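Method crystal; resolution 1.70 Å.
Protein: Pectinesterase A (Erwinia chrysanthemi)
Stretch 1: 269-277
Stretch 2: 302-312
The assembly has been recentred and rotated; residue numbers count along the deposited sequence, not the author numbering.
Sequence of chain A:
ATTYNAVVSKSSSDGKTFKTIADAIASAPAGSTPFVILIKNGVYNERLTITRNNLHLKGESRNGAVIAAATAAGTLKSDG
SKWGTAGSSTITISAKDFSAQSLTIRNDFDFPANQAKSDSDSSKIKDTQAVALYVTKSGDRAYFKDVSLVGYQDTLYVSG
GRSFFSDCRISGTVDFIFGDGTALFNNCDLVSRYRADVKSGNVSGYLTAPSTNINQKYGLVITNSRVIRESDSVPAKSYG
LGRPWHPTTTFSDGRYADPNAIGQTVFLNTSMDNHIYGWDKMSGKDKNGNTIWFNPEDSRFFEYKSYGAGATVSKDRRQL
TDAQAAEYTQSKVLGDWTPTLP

Stretch 1 269-277: NTSMDNHIY
Stretch 2, residues 302-312: FEYKSYGAGAT

Residues 269-277 and 302-312 run side by side in the same direction, and the register holds an offset of 36: CA-CA distances are 5.1 Å for Asn269-Lys305, 5.0 Å for Thr270-Ser306, 4.7 Å for Ser271-Tyr307 and 4.0 Å for Asn274-Gly310. Stretch 2 enters as strand 302-304 and then continues as loop; stretch 1 is extended at 271-272. Asn269 (phi/psi 49/47) and Lys305 (52/45) both take left-handed backbone angles, and extended conformation resumes after each, with Thr270 at -119/135 and Ser306 at -63/153.

Four backbone hydrogen bonds set the spacing. Asn269 N donates to Tyr304 O (2.8 Å). Tyr307 N donates to Thr270 O (3.1 Å) and Tyr307 O accepts from Met272 N (2.7 Å), so Tyr307 straddles Ser271 in a single parallel bridge. Gly310 N then donates to Met272 O (2.8 Å). CA-H...O contacts reinforce the bridge, Ser306 CA to Thr270 O and Ser271 CA to Tyr307 O, each at 3.3 Å.

Beyond the bridge both chains form type I turns, Asp273-Ile276 and Gly308-Ala311, the second closed by Ala311 N to Gly308 O (2.9 Å). Asp273 (chi1 t) steadies the first by accepting from Asn274 N at OD1 (2.7 Å). The turns meet closely, with Gly310 CA 3.2 Å from Asp273 O. Here the rule is glycine: an ideal CB on Gly310 would lie 2.1 Å from Asp273 O, and one on Gly308 (87/169) 2.5 Å from Met272 O, besides jamming against the preceding carbonyl.

Among the side chains, Tyr307 (chi1 p, chi2 -76°) lays one ring face over Ser271 CB, 3.7 Å from the centroid, a CH-pi contact; Ser271 is also p. The ring edge meets the Asn269 carbonyl, Tyr307 CE1 to Asn269 O being 3.8 Å. Water 1 donates to Asn269 O (2.8 Å) and accepts from Tyr307 OH (2.7 Å), tying the phenol to the backbone.

Met272 (m, t, t) stretches its thioether so that CE reaches Glu303 OE2 and Ser306 OG, each 3.4 Å away. Those polar atoms are already paired: Ser306 OG (chi1 m) donates to Glu303 OE2 (2.8 Å), so the methyl packs against a satisfied pair.

At the start, Asn269 (m, chi2 116°) places ND2 3.6 Å from Lys305 CB. Water 2 accepts from Asn269 ND2 and donates to Lys305 O, both 2.8 Å. Water 3 accepts from Thr270 N (3.0 Å) and donates to Tyr304 O (3.1 Å) and Ser306 OG (2.8 Å), bridging the chains between direct bonds.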

# COMPACT_ATOMS: atom_id res chain seq x y z
N ASN A 269 -1.95 -19.47 -1.91
CA ASN A 269 -1.07 -19.92 -3.00
C ASN A 269 0.09 -18.96 -3.27
O ASN A 269 0.39 -18.62 -4.42
CB ASN A 269 -1.89 -20.17 -4.27
CG ASN A 269 -3.00 -21.20 -4.07
OD1 ASN A 269 -4.19 -20.88 -4.18
ND2 ASN A 269 -2.60 -22.43 -3.78
N THR A 270 0.74 -18.53 -2.19
CA THR A 270 1.78 -17.51 -2.27
C THR A 270 3.13 -18.04 -1.79
O THR A 270 3.21 -18.72 -0.77
CB THR A 270 1.33 -16.24 -1.49
OG1 THR A 270 0.30 -15.59 -2.24
CG2 THR A 270 2.48 -15.25 -1.28
N SER A 271 4.19 -17.74 -2.54
CA SER A 271 5.53 -18.15 -2.15
C SER A 271 6.09 -17.19 -1.10
O SER A 271 5.79 -16.00 -1.12
CB SER A 271 6.48 -18.24 -3.35
OG SER A 271 6.72 -16.97 -3.92
N MET A 272 6.90 -17.72 -0.19
CA MET A 272 7.49 -16.92 0.87
C MET A 272 8.92 -17.37 1.09
O MET A 272 9.16 -18.56 1.33
CB MET A 272 6.71 -17.08 2.17
CG MET A 272 5.27 -16.64 2.11
SD MET A 272 4.34 -17.10 3.57
CE MET A 272 2.75 -16.40 3.14
N ASP A 273 9.86 -16.44 1.02
CA ASP A 273 11.24 -16.73 1.40
C ASP A 273 11.38 -16.77 2.92
O ASP A 273 10.45 -16.41 3.65
CB ASP A 273 12.22 -15.74 0.77
CG ASP A 273 13.61 -16.33 0.57
OD1 ASP A 273 13.89 -17.47 1.03
OD2 ASP A 273 14.44 -15.65 -0.07
N ASN A 274 12.55 -17.20 3.39
CA ASN A 274 12.73 -17.46 4.82
C ASN A 274 12.92 -16.23 5.70
O ASN A 274 13.16 -16.36 6.89
CB ASN A 274 13.84 -18.51 5.07
CG ASN A 274 15.23 -17.94 4.91
OD1 ASN A 274 15.42 -16.77 4.60
ND2 ASN A 274 16.24 -18.79 5.14
N HIS A 275 12.81 -15.03 5.12
CA HIS A 275 12.79 -13.81 5.93
C HIS A 275 11.51 -13.73 6.77
O HIS A 275 11.46 -13.04 7.79
CB HIS A 275 12.99 -12.55 5.06
CG HIS A 275 11.91 -12.31 4.05
ND1 HIS A 275 11.66 -13.16 2.99
CD2 HIS A 275 11.02 -11.29 3.93
CE1 HIS A 275 10.66 -12.68 2.27
NE2 HIS A 275 10.26 -11.54 2.82
N ILE A 276 10.49 -14.48 6.36
CA ILE A 276 9.20 -14.53 7.06
C ILE A 276 9.27 -15.44 8.29
O ILE A 276 9.68 -16.60 8.19
CB ILE A 276 8.07 -15.03 6.11
CG1 ILE A 276 7.86 -14.06 4.92
CG2 ILE A 276 6.76 -15.26 6.88
CD1 ILE A 276 7.54 -12.61 5.31
N TYR A 277 8.85 -14.91 9.44
CA TYR A 277 8.78 -15.70 10.68
C TYR A 277 7.35 -16.09 11.08
O TYR A 277 7.16 -17.01 11.89
CB TYR A 277 9.49 -15.00 11.85
CG TYR A 277 8.93 -13.64 12.23
CD1 TYR A 277 7.75 -13.52 12.97
CD2 TYR A 277 9.60 -12.48 11.87
CE1 TYR A 277 7.24 -12.27 13.31
CE2 TYR A 277 9.10 -11.22 12.22
CZ TYR A 277 7.92 -11.12 12.93
OH TYR A 277 7.43 -9.88 13.27
N PHE A 302 -4.70 -15.55 8.19
CA PHE A 302 -4.74 -16.92 7.66
C PHE A 302 -3.87 -17.13 6.44
O PHE A 302 -3.57 -16.18 5.70
CB PHE A 302 -6.18 -17.32 7.30
CG PHE A 302 -7.15 -17.22 8.44
CD1 PHE A 302 -7.23 -18.24 9.39
CD2 PHE A 302 -7.98 -16.12 8.57
CE1 PHE A 302 -8.13 -18.15 10.45
CE2 PHE A 302 -8.88 -16.02 9.63
CZ PHE A 302 -8.96 -17.04 10.57
N GLU A 303 -3.48 -18.38 6.22
CA GLU A 303 -2.78 -18.80 5.01
C GLU A 303 -3.47 -20.00 4.37
O GLU A 303 -4.19 -20.75 5.03
CB GLU A 303 -1.33 -19.17 5.33
CG GLU A 303 -0.43 -18.01 5.65
CD GLU A 303 0.90 -18.47 6.19
OE1 GLU A 303 1.01 -18.62 7.42
OE2 GLU A 303 1.81 -18.72 5.38
N TYR A 304 -3.22 -20.17 3.08
CA TYR A 304 -3.67 -21.35 2.36
C TYR A 304 -2.61 -21.72 1.35
O TYR A 304 -2.31 -20.95 0.44
CB TYR A 304 -5.02 -21.09 1.67
CG TYR A 304 -5.54 -22.28 0.90
CD1 TYR A 304 -6.10 -23.38 1.55
CD2 TYR A 304 -5.48 -22.30 -0.50
CE1 TYR A 304 -6.59 -24.47 0.84
CE2 TYR A 304 -5.97 -23.39 -1.22
CZ TYR A 304 -6.52 -24.47 -0.55
OH TYR A 304 -7.00 -25.54 -1.27
N LYS A 305 -2.02 -22.89 1.54
CA LYS A 305 -1.03 -23.46 0.62
C LYS A 305 0.13 -22.51 0.28
O LYS A 305 0.52 -22.37 -0.88
CB LYS A 305 -1.72 -24.02 -0.64
CG LYS A 305 -2.71 -25.12 -0.30
CD LYS A 305 -3.24 -25.84 -1.53
CE LYS A 305 -4.00 -27.09 -1.11
NZ LYS A 305 -4.49 -27.89 -2.27
N SER A 306 0.67 -21.85 1.31
CA SER A 306 1.91 -21.11 1.15
C SER A 306 3.02 -22.10 0.78
O SER A 306 2.94 -23.29 1.11
CB SER A 306 2.27 -20.35 2.42
OG SER A 306 1.28 -19.40 2.76
N TYR A 307 4.03 -21.62 0.07
CA TYR A 307 5.18 -22.45 -0.25
C TYR A 307 6.46 -21.62 -0.19
O TYR A 307 6.40 -20.41 0.07
CB TYR A 307 4.99 -23.18 -1.60
CG TYR A 307 4.85 -22.28 -2.80
CD1 TYR A 307 3.65 -21.59 -3.05
CD2 TYR A 307 5.89 -22.14 -3.71
CE1 TYR A 307 3.51 -20.76 -4.17
CE2 TYR A 307 5.76 -21.32 -4.83
CZ TYR A 307 4.57 -20.64 -5.05
OH TYR A 307 4.45 -19.82 -6.16
N GLY A 308 7.61 -22.26 -0.38
CA GLY A 308 8.90 -21.59 -0.17
C GLY A 308 9.34 -21.69 1.28
O GLY A 308 8.56 -22.06 2.15
N ALA A 309 10.60 -21.33 1.53
CA ALA A 309 11.23 -21.55 2.84
C ALA A 309 10.54 -20.85 4.02
O ALA A 309 10.67 -21.30 5.16
CB ALA A 309 12.71 -21.20 2.79
N GLY A 310 9.82 -19.77 3.75
CA GLY A 310 9.09 -19.06 4.81
C GLY A 310 7.71 -19.62 5.12
O GLY A 310 6.98 -19.09 5.95
N ALA A 311 7.35 -20.71 4.44
CA ALA A 311 6.00 -21.27 4.55
C ALA A 311 5.88 -22.41 5.56
O ALA A 311 5.57 -23.54 5.19
CB ALA A 311 5.50 -21.71 3.19
N THR A 312 6.12 -22.11 6.83
CA THR A 312 5.93 -23.13 7.87
C THR A 312 4.48 -23.19 8.34
O THR A 312 3.78 -22.17 8.36
CB THR A 312 6.86 -22.88 9.05
OG1 THR A 312 6.70 -21.53 9.49
CG2 THR A 312 8.31 -23.08 8.63
O HOH W 1 2.57 -17.83 -6.07
O HOH W 2 0.03 -23.20 -3.54
O HOH W 3 -0.24 -18.65 0.59